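Local atomic coordinates of 4-amino-4-deoxychorismate lyase (Legionella pneumophila, PDB entry 3LUL), a protein that adopts the fold of the class IV aminotransferases, a family of enzymes that depend on pyridoxal phosphate. Residues W129-A134 / V172-C177; V193-L198 / E219-K224; M45-L50 / D66-H71; A204-H209 / D261-L266. All coordinates share one frame; numbering follows the deposited sequence. Where two conformers were deposited one is given.

Contact 1 (W129-A134 / V172-C177); sequences WLRDKA and VTETTC
R131 points its NH1 at the carboxylate of E174, making a stretched salt bridge in which NH1 lies 3.6 Å from OE2, near the guanidinium plane and at its edge. The arginine chain runs extended from CG to NE and meets the glutamate at about a right angle, with guanidinium and carboxylate planes 89° apart. Water fills in where the pair is long. One molecule takes a bond from R131 NH1 (2.9 Å), takes another from T173 OG1 (2.8 Å) and donates to E174 OE2 (3.2 Å). A second accepts from the same NH1 and donates to T175 O, 2.9 Å from each. Both waters sit in the guanidinium plane. The dense side is made by F165, in a cation-pi contact with R131, and by E147, whose carboxylate pairs with R131 NE. E174 spends its other oxygen, OE1, on L198 N and, weakly, on N1 of the pyridoxal-phosphate lysine at position 141, a glutamate-to-pyridine pairing known from this family. Away from this buried cluster the chain loosens: D132 OD1 accepts from A134 N (2.9 Å) in an Asx turn at the more exposed end, and D132 OD2 bonds L130 N of the second subunit. Strands 122-131 and 172-175 flank strand 162-167 on its two sides, so R131 reaches across that middle strand, with helix 146-157 supplying E147.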
loop_
_atom_site.group_PDB
_atom_site.type_symbol
_atom_site.label_atom_id
_atom_site.label_comp_id
_atom_site.label_asym_id
_atom_site.label_seq_id
_atom_site.Cartn_x
_atom_site.Cartn_y
_atom_site.Cartn_z
ATOM N N TRP B 129 3.558 9.140 -12.677
ATOM C CA TRP B 129 2.283 8.449 -12.526
ATOM C C TRP B 129 1.291 9.318 -11.714
ATOM O O TRP B 129 1.700 10.103 -10.818
ATOM C CB TRP B 129 2.471 7.051 -11.944
ATOM C CG TRP B 129 2.880 6.976 -10.505
ATOM C CD1 TRP B 129 2.069 7.058 -9.419
ATOM C CD2 TRP B 129 4.199 6.719 -9.997
ATOM N NE1 TRP B 129 2.800 6.911 -8.281
ATOM C CE2 TRP B 129 4.106 6.671 -8.611
ATOM C CE3 TRP B 129 5.448 6.519 -10.591
ATOM C CZ2 TRP B 129 5.226 6.459 -7.780
ATOM C CZ3 TRP B 129 6.570 6.288 -9.737
ATOM C CH2 TRP B 129 6.436 6.274 -8.373
ATOM N N LEU B 130 -0.003 9.196 -12.056
ATOM C CA LEU B 130 -1.068 9.999 -11.447
ATOM C C LEU B 130 -1.947 9.187 -10.495
ATOM O O LEU B 130 -2.078 7.980 -10.651
ATOM C CB LEU B 130 -1.903 10.651 -12.532
ATOM C CG LEU B 130 -1.119 11.479 -13.588
ATOM C CD1 LEU B 130 -2.094 12.055 -14.667
ATOM C CD2 LEU B 130 -0.273 12.597 -12.997
ATOM N N ARG B 131 -2.579 9.881 -9.553
ATOM C CA ARG B 131 -3.500 9.290 -8.576
ATOM C C ARG B 131 -4.929 9.706 -8.874
ATOM O O ARG B 131 -5.202 10.865 -9.148
ATOM C CB ARG B 131 -3.155 9.725 -7.150
ATOM C CG ARG B 131 -1.827 9.244 -6.682
ATOM C CD ARG B 131 -1.369 9.885 -5.353
ATOM N NE ARG B 131 -0.166 9.195 -4.890
ATOM C CZ ARG B 131 0.456 9.504 -3.750
ATOM N NH1 ARG B 131 0.000 10.492 -2.996
ATOM N NH2 ARG B 131 1.523 8.820 -3.365
ATOM N N ASP B 132 -5.856 8.761 -8.790
ATOM C CA ASP B 132 -7.282 9.086 -8.848
ATOM C C ASP B 132 -7.677 9.669 -7.505
ATOM O O ASP B 132 -7.535 9.037 -6.475
ATOM C CB ASP B 132 -8.122 7.835 -9.136
ATOM C CG ASP B 132 -9.532 8.159 -9.585
ATOM O OD1 ASP B 132 -10.050 9.220 -9.196
ATOM O OD2 ASP B 132 -10.125 7.351 -10.329
ATOM N N LYS B 133 -8.218 10.886 -7.514
ATOM C CA LYS B 133 -8.700 11.505 -6.285
ATOM C C LYS B 133 -9.808 10.667 -5.592
ATOM O O LYS B 133 -10.050 10.806 -4.387
ATOM C CB LYS B 133 -9.223 12.929 -6.610
ATOM C CG LYS B 133 -10.545 12.949 -7.342
ATOM C CD LYS B 133 -10.957 14.384 -7.718
ATOM C CE LYS B 133 -12.384 14.420 -8.227
ATOM N NZ LYS B 133 -12.598 15.649 -9.040
ATOM N N ALA B 134 -10.431 9.749 -6.337
ATOM C CA ALA B 134 -11.467 8.849 -5.802
ATOM C C ALA B 134 -10.924 7.602 -5.100
ATOM O O ALA B 134 -11.696 6.828 -4.536
ATOM C CB ALA B 134 -12.457 8.459 -6.917
ATOM N N VAL B 172 -2.074 19.251 -8.375
ATOM C CA VAL B 172 -1.142 18.928 -7.286
ATOM C C VAL B 172 -1.881 18.337 -6.086
ATOM O O VAL B 172 -2.953 18.825 -5.734
ATOM C CB VAL B 172 -0.437 20.219 -6.765
ATOM C CG1 VAL B 172 0.648 19.866 -5.730
ATOM C CG2 VAL B 172 0.143 21.038 -7.906
ATOM N N THR B 173 -1.326 17.322 -5.452
ATOM C CA THR B 173 -1.875 16.798 -4.197
ATOM C C THR B 173 -0.897 17.104 -3.039
ATOM O O THR B 173 -1.074 18.087 -2.331
ATOM C CB THR B 173 -2.286 15.316 -4.291
ATOM O OG1 THR B 173 -1.154 14.455 -4.593
ATOM C CG2 THR B 173 -3.340 15.190 -5.361
ATOM N N GLU B 174 0.140 16.294 -2.897
ATOM C CA GLU B 174 1.034 16.355 -1.737
ATOM C C GLU B 174 2.328 15.670 -2.079
ATOM O O GLU B 174 2.452 15.100 -3.165
ATOM C CB GLU B 174 0.358 15.634 -0.566
ATOM C CG GLU B 174 0.100 14.187 -0.866
ATOM C CD GLU B 174 -0.875 13.525 0.080
ATOM O OE1 GLU B 174 -1.319 14.172 1.046
ATOM O OE2 GLU B 174 -1.134 12.327 -0.130
ATOM N N THR B 175 3.300 15.710 -1.163
ATOM C CA THR B 175 4.512 14.928 -1.324
ATOM C C THR B 175 4.411 13.530 -0.682
ATOM O O THR B 175 3.318 13.058 -0.355
ATOM C CB THR B 175 5.772 15.687 -0.766
ATOM O OG1 THR B 175 5.755 15.692 0.662
ATOM C CG2 THR B 175 5.853 17.128 -1.351
ATOM N N THR B 176 5.546 12.870 -0.517
ATOM C CA THR B 176 5.598 11.572 0.191
ATOM C C THR B 176 5.287 11.650 1.684
ATOM O O THR B 176 5.011 10.632 2.322
ATOM C CB THR B 176 6.963 10.908 0.064
ATOM O OG1 THR B 176 7.967 11.669 0.762
ATOM C CG2 THR B 176 7.349 10.728 -1.416
ATOM N N CYS B 177 5.381 12.848 2.259
ATOM C CA CYS B 177 5.239 12.991 3.710
ATOM C C CYS B 177 4.687 14.326 4.194
ATOM O O CYS B 177 4.694 14.588 5.395
ATOM C CB CYS B 177 6.625 12.760 4.335
ATOM S SG CYS B 177 7.799 14.066 3.936
HETATM O O HOH W 1 1.997 10.583 -0.861
HETATM O O HOH W 2 -2.240 12.299 -3.162
#

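Contact 2 (V193-L198 / E219-K224); sequences VEDGIL and EISLTK
D195 lays its carboxylate against S221: OD1 accepts from S221 OG at 2.6 Å through its syn lone pair, while OD2 comes within 3.5 Å of S221 CA. With CG beside its own backbone N (chi1 -64°), the aspartate sends both oxygens across the gap. OD2 also takes a bond from a water (2.8 Å), which in turn accepts from L222 N. R192 joins from the same loop, its NH2 in a salt bridge with D195 OD1 and its NE weakly bonded to S221 OG. Two connecting loops of the class IV aminotransferase fold meet here, the first leading through a 3-10 turn at 193-195 toward helix 201-212, the second into helix 224-228. G196, with a positive phi, takes the chain out of that turn. A second water links the other end of the contact: it accepts from V193 N at 2.9 Å and donates to E219 OE1 at 2.7 Å. The same OE1 is paired with R203 NH2 from helix 201-212.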
loop_
_atom_site.group_PDB
_atom_site.type_symbol
_atom_site.label_atom_id
_atom_site.label_comp_id
_atom_site.label_asym_id
_atom_site.label_seq_id
_atom_site.Cartn_x
_atom_site.Cartn_y
_atom_site.Cartn_z
ATOM N N VAL B 193 -9.150 19.367 0.018
ATOM C CA VAL B 193 -9.282 17.997 0.509
ATOM C C VAL B 193 -9.809 17.102 -0.632
ATOM O O VAL B 193 -9.335 16.006 -0.805
ATOM C CB VAL B 193 -10.211 17.885 1.744
ATOM C CG1 VAL B 193 -10.236 16.448 2.259
ATOM C CG2 VAL B 193 -9.744 18.795 2.852
ATOM N N GLU B 194 -10.719 17.630 -1.431
ATOM C CA GLU B 194 -11.333 16.893 -2.548
ATOM C C GLU B 194 -10.388 16.573 -3.714
ATOM O O GLU B 194 -10.747 15.770 -4.572
ATOM C CB GLU B 194 -12.534 17.668 -3.086
ATOM C CG GLU B 194 -13.648 17.892 -2.083
ATOM C CD GLU B 194 -13.726 19.316 -1.527
ATOM O OE1 GLU B 194 -12.684 19.945 -1.232
ATOM O OE2 GLU B 194 -14.857 19.810 -1.396
ATOM N N ASP B 195 -9.192 17.176 -3.750
ATOM C CA ASP B 195 -8.201 16.831 -4.756
ATOM C C ASP B 195 -7.530 15.468 -4.498
ATOM O O ASP B 195 -6.749 14.998 -5.341
ATOM C CB ASP B 195 -7.111 17.913 -4.901
ATOM C CG ASP B 195 -7.638 19.237 -5.405
ATOM O OD1 ASP B 195 -8.586 19.225 -6.232
ATOM O OD2 ASP B 195 -7.076 20.291 -4.965
ATOM N N GLY B 196 -7.815 14.848 -3.342
ATOM C CA GLY B 196 -7.336 13.528 -3.003
ATOM C C GLY B 196 -6.048 13.537 -2.193
ATOM O O GLY B 196 -5.054 12.910 -2.563
ATOM N N ILE B 197 -6.033 14.341 -1.139
ATOM C CA ILE B 197 -4.860 14.511 -0.291
ATOM C C ILE B 197 -5.115 13.932 1.082
ATOM O O ILE B 197 -6.269 13.668 1.455
ATOM C CB ILE B 197 -4.497 16.027 -0.102
ATOM C CG1 ILE B 197 -5.647 16.791 0.558
ATOM C CG2 ILE B 197 -4.109 16.658 -1.454
ATOM C CD1 ILE B 197 -5.297 18.231 1.031
ATOM N N LEU B 198 -4.040 13.695 1.801
ATOM C CA LEU B 198 -4.102 13.395 3.227
ATOM C C LEU B 198 -4.436 14.714 3.917
ATOM O O LEU B 198 -3.708 15.688 3.739
ATOM C CB LEU B 198 -2.752 12.853 3.700
ATOM C CG LEU B 198 -2.689 11.989 4.953
ATOM C CD1 LEU B 198 -2.865 12.815 6.172
ATOM C CD2 LEU B 198 -3.758 10.858 4.915
ATOM N N GLU B 219 -8.156 27.306 -0.487
ATOM C CA GLU B 219 -8.157 25.873 -0.748
ATOM C C GLU B 219 -8.777 25.621 -2.091
ATOM O O GLU B 219 -10.025 25.655 -2.211
ATOM C CB GLU B 219 -8.945 25.138 0.333
ATOM C CG GLU B 219 -8.324 25.288 1.716
ATOM C CD GLU B 219 -9.158 24.639 2.806
ATOM O OE1 GLU B 219 -9.246 23.386 2.840
ATOM O OE2 GLU B 219 -9.673 25.397 3.664
ATOM N N ILE B 220 -7.924 25.443 -3.106
ATOM C CA ILE B 220 -8.347 25.310 -4.508
ATOM C C ILE B 220 -7.499 24.264 -5.262
ATOM O O ILE B 220 -6.415 23.875 -4.818
ATOM C CB ILE B 220 -8.257 26.642 -5.294
ATOM C CG1 ILE B 220 -6.801 27.139 -5.419
ATOM C CG2 ILE B 220 -9.154 27.716 -4.662
ATOM C CD1 ILE B 220 -6.638 28.362 -6.358
ATOM N N SER B 221 -7.992 23.848 -6.416
ATOM C CA SER B 221 -7.248 22.911 -7.251
ATOM C C SER B 221 -6.168 23.710 -7.947
ATOM O O SER B 221 -6.439 24.810 -8.483
ATOM C CB SER B 221 -8.170 22.234 -8.263
ATOM O OG SER B 221 -9.121 21.424 -7.594
ATOM N N LEU B 222 -4.946 23.175 -7.900
ATOM C CA LEU B 222 -3.750 23.883 -8.370
ATOM C C LEU B 222 -3.054 23.082 -9.456
ATOM O O LEU B 222 -2.752 21.907 -9.267
ATOM C CB LEU B 222 -2.782 24.104 -7.219
ATOM C CG LEU B 222 -3.210 25.075 -6.124
ATOM C CD1 LEU B 222 -2.427 24.829 -4.843
ATOM C CD2 LEU B 222 -3.063 26.517 -6.615
ATOM N N THR B 223 -2.807 23.719 -10.596
ATOM C CA THR B 223 -2.056 23.079 -11.692
ATOM C C THR B 223 -0.546 23.211 -11.429
ATOM O O THR B 223 -0.115 23.976 -10.536
ATOM C CB THR B 223 -2.387 23.761 -13.018
ATOM O OG1 THR B 223 -2.033 25.134 -12.897
ATOM C CG2 THR B 223 -3.876 23.667 -13.328
ATOM N N LYS B 224 0.261 22.517 -12.229
ATOM C CA LYS B 224 1.728 22.598 -12.114
ATOM C C LYS B 224 2.197 24.028 -12.434
ATOM O O LYS B 224 3.126 24.542 -11.807
ATOM C CB LYS B 224 2.422 21.595 -13.034
ATOM C CG LYS B 224 3.927 21.507 -12.815
ATOM C CD LYS B 224 4.555 20.407 -13.657
ATOM C CE LYS B 224 6.040 20.299 -13.367
ATOM N NZ LYS B 224 6.808 19.685 -14.493
HETATM O O HOH W 3 -10.528 21.707 1.083
HETATM O O HOH W 4 -4.659 20.821 -6.302
#

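Contact 3 (M45-L50 / D66-H71); sequences MHWERL and DDWFEH
W68 NE1 is bonded to A43 O, one turn before W47, and W47 CB lies 3.5 Å from that same nitrogen. This is helix-to-helix packing, helix 43-57 against helix 65-78, beside the sheet that contains strands 28-36 and 84-91. The axes of the two short segments run at 122° and approach no closer than 10.7 Å, a separation bridged by the indole of W68. Its CG stands anti to the backbone N (chi1 162°), which carries the ring across to helix 43-57. W47 CB sits over one face of the five-membered ring in a CH-pi contact, 3.7 Å from the centroid. The W47 indole follows with its edge toward the same ring, an edge-to-face pair with centroids 4.8 Å apart and planes at 58°. W47 NE1 is bonded to I63 O, in the connection between the helices. The far end of the W68 indole meets L50, whose CD2 is 3.6 Å from CZ3, and H46 closes in with CB 4.1 Å from CZ2.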
loop_
_atom_site.group_PDB
_atom_site.type_symbol
_atom_site.label_atom_id
_atom_site.label_comp_id
_atom_site.label_asym_id
_atom_site.label_seq_id
_atom_site.Cartn_x
_atom_site.Cartn_y
_atom_site.Cartn_z
HETATM N N MSE B 45 -5.927 15.829 18.160
HETATM C CA MSE B 45 -6.160 15.764 16.720
HETATM C C MSE B 45 -5.650 14.476 16.077
HETATM O O MSE B 45 -6.282 13.957 15.150
HETATM C CB MSE B 45 -5.636 17.034 16.004
HETATM C CG MSE B 45 -6.426 18.272 16.378
HETATM SE SE MSE B 45 -5.654 19.870 15.566
HETATM C CE MSE B 45 -6.468 19.584 13.861
ATOM N N HIS B 46 -4.524 13.960 16.573
ATOM C CA HIS B 46 -3.998 12.665 16.123
ATOM C C HIS B 46 -4.940 11.512 16.486
ATOM O O HIS B 46 -5.199 10.638 15.675
ATOM C CB HIS B 46 -2.616 12.432 16.722
ATOM C CG HIS B 46 -1.557 13.283 16.107
ATOM N ND1 HIS B 46 -1.097 13.075 14.823
ATOM C CD2 HIS B 46 -0.856 14.343 16.596
ATOM C CE1 HIS B 46 -0.179 13.987 14.532
ATOM N NE2 HIS B 46 0.004 14.752 15.598
ATOM N N TRP B 47 -5.432 11.515 17.722
ATOM C CA TRP B 47 -6.428 10.495 18.149
ATOM C C TRP B 47 -7.689 10.539 17.305
ATOM O O TRP B 47 -8.258 9.517 16.926
ATOM C CB TRP B 47 -6.745 10.747 19.636
ATOM C CG TRP B 47 -7.774 9.882 20.256
ATOM C CD1 TRP B 47 -7.592 8.616 20.774
ATOM C CD2 TRP B 47 -9.154 10.193 20.420
ATOM N NE1 TRP B 47 -8.778 8.144 21.285
ATOM C CE2 TRP B 47 -9.757 9.085 21.070
ATOM C CE3 TRP B 47 -9.942 11.300 20.090
ATOM C CZ2 TRP B 47 -11.110 9.057 21.375
ATOM C CZ3 TRP B 47 -11.287 11.274 20.394
ATOM C CH2 TRP B 47 -11.856 10.163 21.046
ATOM N N GLU B 48 -8.158 11.749 17.034
ATOM C CA GLU B 48 -9.393 11.941 16.263
ATOM C C GLU B 48 -9.251 11.363 14.868
ATOM O O GLU B 48 -10.121 10.663 14.374
ATOM C CB GLU B 48 -9.700 13.430 16.173
ATOM C CG GLU B 48 -10.874 13.829 15.309
ATOM C CD GLU B 48 -11.054 15.349 15.212
ATOM O OE1 GLU B 48 -10.052 16.108 15.104
ATOM O OE2 GLU B 48 -12.217 15.783 15.252
ATOM N N ARG B 49 -8.161 11.725 14.202
ATOM C CA ARG B 49 -7.938 11.289 12.837
ATOM C C ARG B 49 -7.768 9.774 12.783
ATOM O O ARG B 49 -8.347 9.104 11.952
ATOM C CB ARG B 49 -6.694 11.968 12.239
ATOM C CG ARG B 49 -6.452 11.528 10.795
ATOM C CD ARG B 49 -5.438 12.396 10.089
ATOM N NE ARG B 49 -4.104 12.265 10.682
ATOM C CZ ARG B 49 -3.073 13.033 10.340
ATOM N NH1 ARG B 49 -3.185 13.927 9.345
ATOM N NH2 ARG B 49 -1.912 12.873 10.946
ATOM N N LEU B 50 -6.981 9.235 13.699
ATOM C CA LEU B 50 -6.754 7.766 13.740
ATOM C C LEU B 50 -8.071 7.052 13.933
ATOM O O LEU B 50 -8.339 6.079 13.225
ATOM C CB LEU B 50 -5.728 7.370 14.808
ATOM C CG LEU B 50 -5.389 5.887 15.004
ATOM C CD1 LEU B 50 -5.006 5.254 13.685
ATOM C CD2 LEU B 50 -4.295 5.752 16.080
ATOM N N ASP B 66 -8.323 9.934 26.930
ATOM C CA ASP B 66 -7.526 10.017 28.153
ATOM C C ASP B 66 -6.516 8.857 28.237
ATOM O O ASP B 66 -5.375 9.069 28.655
ATOM C CB ASP B 66 -8.426 10.067 29.376
ATOM C CG ASP B 66 -9.176 11.400 29.496
ATOM O OD1 ASP B 66 -8.749 12.407 28.892
ATOM O OD2 ASP B 66 -10.195 11.437 30.206
ATOM N N ASP B 67 -6.951 7.642 27.897
ATOM C CA ASP B 67 -6.053 6.486 27.935
ATOM C C ASP B 67 -4.952 6.613 26.865
ATOM O O ASP B 67 -3.769 6.317 27.131
ATOM C CB ASP B 67 -6.810 5.161 27.775
ATOM C CG ASP B 67 -7.586 4.760 29.040
ATOM O OD1 ASP B 67 -7.444 5.390 30.109
ATOM O OD2 ASP B 67 -8.335 3.786 28.958
ATOM N N TRP B 68 -5.339 7.097 25.688
ATOM C CA TRP B 68 -4.386 7.382 24.605
ATOM C C TRP B 68 -3.326 8.333 25.101
ATOM O O TRP B 68 -2.128 8.064 24.988
ATOM C CB TRP B 68 -5.146 7.994 23.448
ATOM C CG TRP B 68 -4.402 8.743 22.383
ATOM C CD1 TRP B 68 -4.220 10.088 22.321
ATOM C CD2 TRP B 68 -3.879 8.211 21.168
ATOM N NE1 TRP B 68 -3.572 10.431 21.166
ATOM C CE2 TRP B 68 -3.358 9.295 20.432
ATOM C CE3 TRP B 68 -3.781 6.927 20.632
ATOM C CZ2 TRP B 68 -2.732 9.131 19.211
ATOM C CZ3 TRP B 68 -3.173 6.762 19.403
ATOM C CH2 TRP B 68 -2.642 7.854 18.706
ATOM N N PHE B 69 -3.778 9.453 25.662
ATOM C CA PHE B 69 -2.850 10.476 26.143
ATOM C C PHE B 69 -1.927 9.897 27.216
ATOM O O PHE B 69 -0.720 10.070 27.151
ATOM C CB PHE B 69 -3.616 11.707 26.652
ATOM C CG PHE B 69 -2.728 12.896 26.955
ATOM C CD1 PHE B 69 -2.449 13.841 25.964
ATOM C CD2 PHE B 69 -2.214 13.076 28.223
ATOM C CE1 PHE B 69 -1.641 14.944 26.236
ATOM C CE2 PHE B 69 -1.400 14.190 28.519
ATOM C CZ PHE B 69 -1.132 15.125 27.523
ATOM N N GLU B 70 -2.498 9.163 28.164
ATOM C CA GLU B 70 -1.728 8.509 29.251
ATOM C C GLU B 70 -0.665 7.554 28.697
ATOM O O GLU B 70 0.464 7.512 29.204
ATOM C CB GLU B 70 -2.667 7.763 30.225
ATOM C CG GLU B 70 -1.997 6.769 31.243
ATOM C CD GLU B 70 -0.969 7.403 32.187
ATOM O OE1 GLU B 70 -0.672 8.615 32.049
ATOM O OE2 GLU B 70 -0.449 6.673 33.075
ATOM N N HIS B 71 -1.021 6.795 27.667
ATOM C CA HIS B 71 -0.035 5.931 26.983
ATOM C C HIS B 71 1.106 6.703 26.361
ATOM O O HIS B 71 2.252 6.275 26.471
ATOM C CB HIS B 71 -0.677 5.036 25.944
ATOM C CG HIS B 71 -1.243 3.784 26.511
ATOM N ND1 HIS B 71 -2.595 3.579 26.669
ATOM C CD2 HIS B 71 -0.634 2.671 26.977
ATOM C CE1 HIS B 71 -2.796 2.380 27.182
ATOM N NE2 HIS B 71 -1.622 1.812 27.385
#

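Contact 4 (A204-H209 / D261-L266); sequences ARLISH and DKLIFL
Two helices pack here through one leucine pair and one histidine-leucine pair, on a face of the larger sheet of this class IV aminotransferase fold. Helices 201-212 and 258-269 both rest on its strands, with L206 and L263 each touching F234 and I242. Between the helices, L206 CD2 comes 3.8 Å from L263 CD1, the two side chains meeting at about a right angle. L206 was modelled in two conformers, so that distance belongs to one of them. One turn further along each helix, the side chains of H209 and L266 run alongside one another, pointing opposite ways. L266 CB sits over the centre of the imidazole, 4.0 Å from the ring centroid and 8° off its normal, a CH-pi contact. For H209, chi1 -78° swings the imidazole out toward helix 258-269, and chi2 -60° turns its face to L266. D270 holds the polar rim, its OD2 bonded to H209 NE2 and paired with R205 NH2. L266 O lies 3.7 Å from H209 NE2.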
loop_
_atom_site.group_PDB
_atom_site.type_symbol
_atom_site.label_atom_id
_atom_site.label_comp_id
_atom_site.label_asym_id
_atom_site.label_seq_id
_atom_site.Cartn_x
_atom_site.Cartn_y
_atom_site.Cartn_z
ATOM N N ALA B 204 -4.250 21.727 8.612
ATOM C CA ALA B 204 -5.479 22.205 9.270
ATOM C C ALA B 204 -5.210 23.328 10.279
ATOM O O ALA B 204 -5.962 24.320 10.341
ATOM C CB ALA B 204 -6.185 21.019 9.974
ATOM N N ARG B 205 -4.154 23.164 11.082
ATOM C CA ARG B 205 -3.762 24.181 12.084
ATOM C C ARG B 205 -3.369 25.489 11.411
ATOM O O ARG B 205 -3.751 26.571 11.860
ATOM C CB ARG B 205 -2.597 23.700 12.952
ATOM C CG ARG B 205 -2.944 22.572 13.958
ATOM C CD ARG B 205 -1.651 21.977 14.496
ATOM N NE ARG B 205 -0.827 23.028 15.095
ATOM C CZ ARG B 205 0.506 23.018 15.194
ATOM N NH1 ARG B 205 1.234 21.987 14.780
ATOM N NH2 ARG B 205 1.122 24.058 15.761
ATOM N N LEU B 206 -2.621 25.381 10.324
ATOM C CA LEU B 206 -2.158 26.552 9.585
ATOM C C LEU B 206 -3.348 27.338 9.015
ATOM O O LEU B 206 -3.420 28.555 9.145
ATOM C CB LEU B 206 -1.187 26.115 8.482
ATOM C CG LEU B 206 -0.394 27.179 7.744
ATOM C CD1 LEU B 206 0.835 26.544 7.173
ATOM C CD2 LEU B 206 -1.215 27.874 6.666
ATOM N N ILE B 207 -4.293 26.628 8.405
ATOM C CA ILE B 207 -5.517 27.250 7.896
ATOM C C ILE B 207 -6.289 27.982 9.011
ATOM O O ILE B 207 -6.705 29.114 8.818
ATOM C CB ILE B 207 -6.405 26.226 7.147
ATOM C CG1 ILE B 207 -5.703 25.776 5.862
ATOM C CG2 ILE B 207 -7.774 26.821 6.773
ATOM C CD1 ILE B 207 -6.316 24.546 5.219
ATOM N N SER B 208 -6.429 27.347 10.169
ATOM C CA SER B 208 -7.101 27.958 11.330
ATOM C C SER B 208 -6.404 29.237 11.753
ATOM O O SER B 208 -7.049 30.255 11.947
ATOM C CB SER B 208 -7.162 26.987 12.521
ATOM O OG SER B 208 -8.085 25.947 12.289
ATOM N N HIS B 209 -5.083 29.179 11.916
ATOM C CA HIS B 209 -4.299 30.370 12.217
ATOM C C HIS B 209 -4.529 31.507 11.216
ATOM O O HIS B 209 -4.660 32.656 11.620
ATOM C CB HIS B 209 -2.786 30.077 12.286
ATOM C CG HIS B 209 -2.352 29.440 13.571
ATOM N ND1 HIS B 209 -2.531 30.042 14.795
ATOM C CD2 HIS B 209 -1.733 28.259 13.817
ATOM C CE1 HIS B 209 -2.064 29.249 15.742
ATOM N NE2 HIS B 209 -1.578 28.157 15.176
ATOM N N ASP B 261 7.601 33.211 7.778
ATOM C CA ASP B 261 8.115 33.467 9.135
ATOM C C ASP B 261 7.008 33.636 10.177
ATOM O O ASP B 261 7.117 33.116 11.289
ATOM C CB ASP B 261 9.052 34.670 9.185
ATOM C CG ASP B 261 10.261 34.489 8.293
ATOM O OD1 ASP B 261 10.903 33.432 8.382
ATOM O OD2 ASP B 261 10.553 35.391 7.495
ATOM N N LYS B 262 5.943 34.323 9.800
ATOM C CA LYS B 262 4.785 34.474 10.674
ATOM C C LYS B 262 4.148 33.110 11.006
ATOM O O LYS B 262 3.836 32.826 12.155
ATOM C CB LYS B 262 3.726 35.393 10.047
ATOM C CG LYS B 262 2.528 35.583 10.977
ATOM C CD LYS B 262 1.679 36.801 10.664
ATOM C CE LYS B 262 0.655 37.036 11.783
ATOM N NZ LYS B 262 -0.260 38.169 11.525
ATOM N N LEU B 263 3.927 32.286 9.993
ATOM C CA LEU B 263 3.320 30.973 10.213
ATOM C C LEU B 263 4.202 30.047 11.073
ATOM O O LEU B 263 3.688 29.369 11.962
ATOM C CB LEU B 263 2.934 30.340 8.887
ATOM C CG LEU B 263 1.810 31.090 8.158
ATOM C CD1 LEU B 263 1.583 30.421 6.826
ATOM C CD2 LEU B 263 0.507 31.174 8.972
ATOM N N ILE B 264 5.518 30.072 10.864
ATOM C CA ILE B 264 6.447 29.335 11.732
ATOM C C ILE B 264 6.301 29.781 13.195
ATOM O O ILE B 264 6.193 28.936 14.126
ATOM C CB ILE B 264 7.916 29.518 11.285
ATOM C CG1 ILE B 264 8.146 28.745 9.989
ATOM C CG2 ILE B 264 8.894 29.068 12.409
ATOM C CD1 ILE B 264 9.464 29.036 9.323
ATOM N N PHE B 265 6.233 31.089 13.393
ATOM C CA PHE B 265 6.072 31.620 14.732
ATOM C C PHE B 265 4.786 31.108 15.359
ATOM O O PHE B 265 4.803 30.596 16.481
ATOM C CB PHE B 265 6.118 33.156 14.752
ATOM C CG PHE B 265 5.852 33.737 16.130
ATOM C CD1 PHE B 265 4.559 33.978 16.550
ATOM C CD2 PHE B 265 6.894 34.019 16.997
ATOM C CE1 PHE B 265 4.303 34.497 17.806
ATOM C CE2 PHE B 265 6.639 34.548 18.260
ATOM C CZ PHE B 265 5.339 34.778 18.656
ATOM N N LEU B 266 3.675 31.214 14.628
ATOM C CA LEU B 266 2.376 30.828 15.170
ATOM C C LEU B 266 2.282 29.325 15.492
ATOM O O LEU B 266 1.813 28.941 16.572
ATOM C CB LEU B 266 1.259 31.267 14.224
ATOM C CG LEU B 266 1.067 32.775 14.084
ATOM C CD1 LEU B 266 0.092 33.083 12.971
ATOM C CD2 LEU B 266 0.632 33.376 15.433
#

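Overall arrangement
Contacts 1 and 2 adjoin, with centres 9 Å apart: besides the E174-L198 bond, V172 N meets L222 O at 2.9 Å and T173 CG2 packs on D195 O at 3.4 Å. Contact 3 lies about 27 Å from contact 1 between centres, yet both serve the cofactor on position 141: E174 OE1 bonds its pyridine nitrogen weakly and R49, from segment 45-50, bonds its phosphate oxygen OP1. L198 touches R49 as well, CD1 to NH1 at 3.4 Å, tying contact 2 to contact 3. Contact 4 has no touch with contact 1, its nearest atoms about 11 Å away. Helix 201-212 connects it to contact 2, where I207 meets E219, and to contact 3, where M45 packs on A204 and R205.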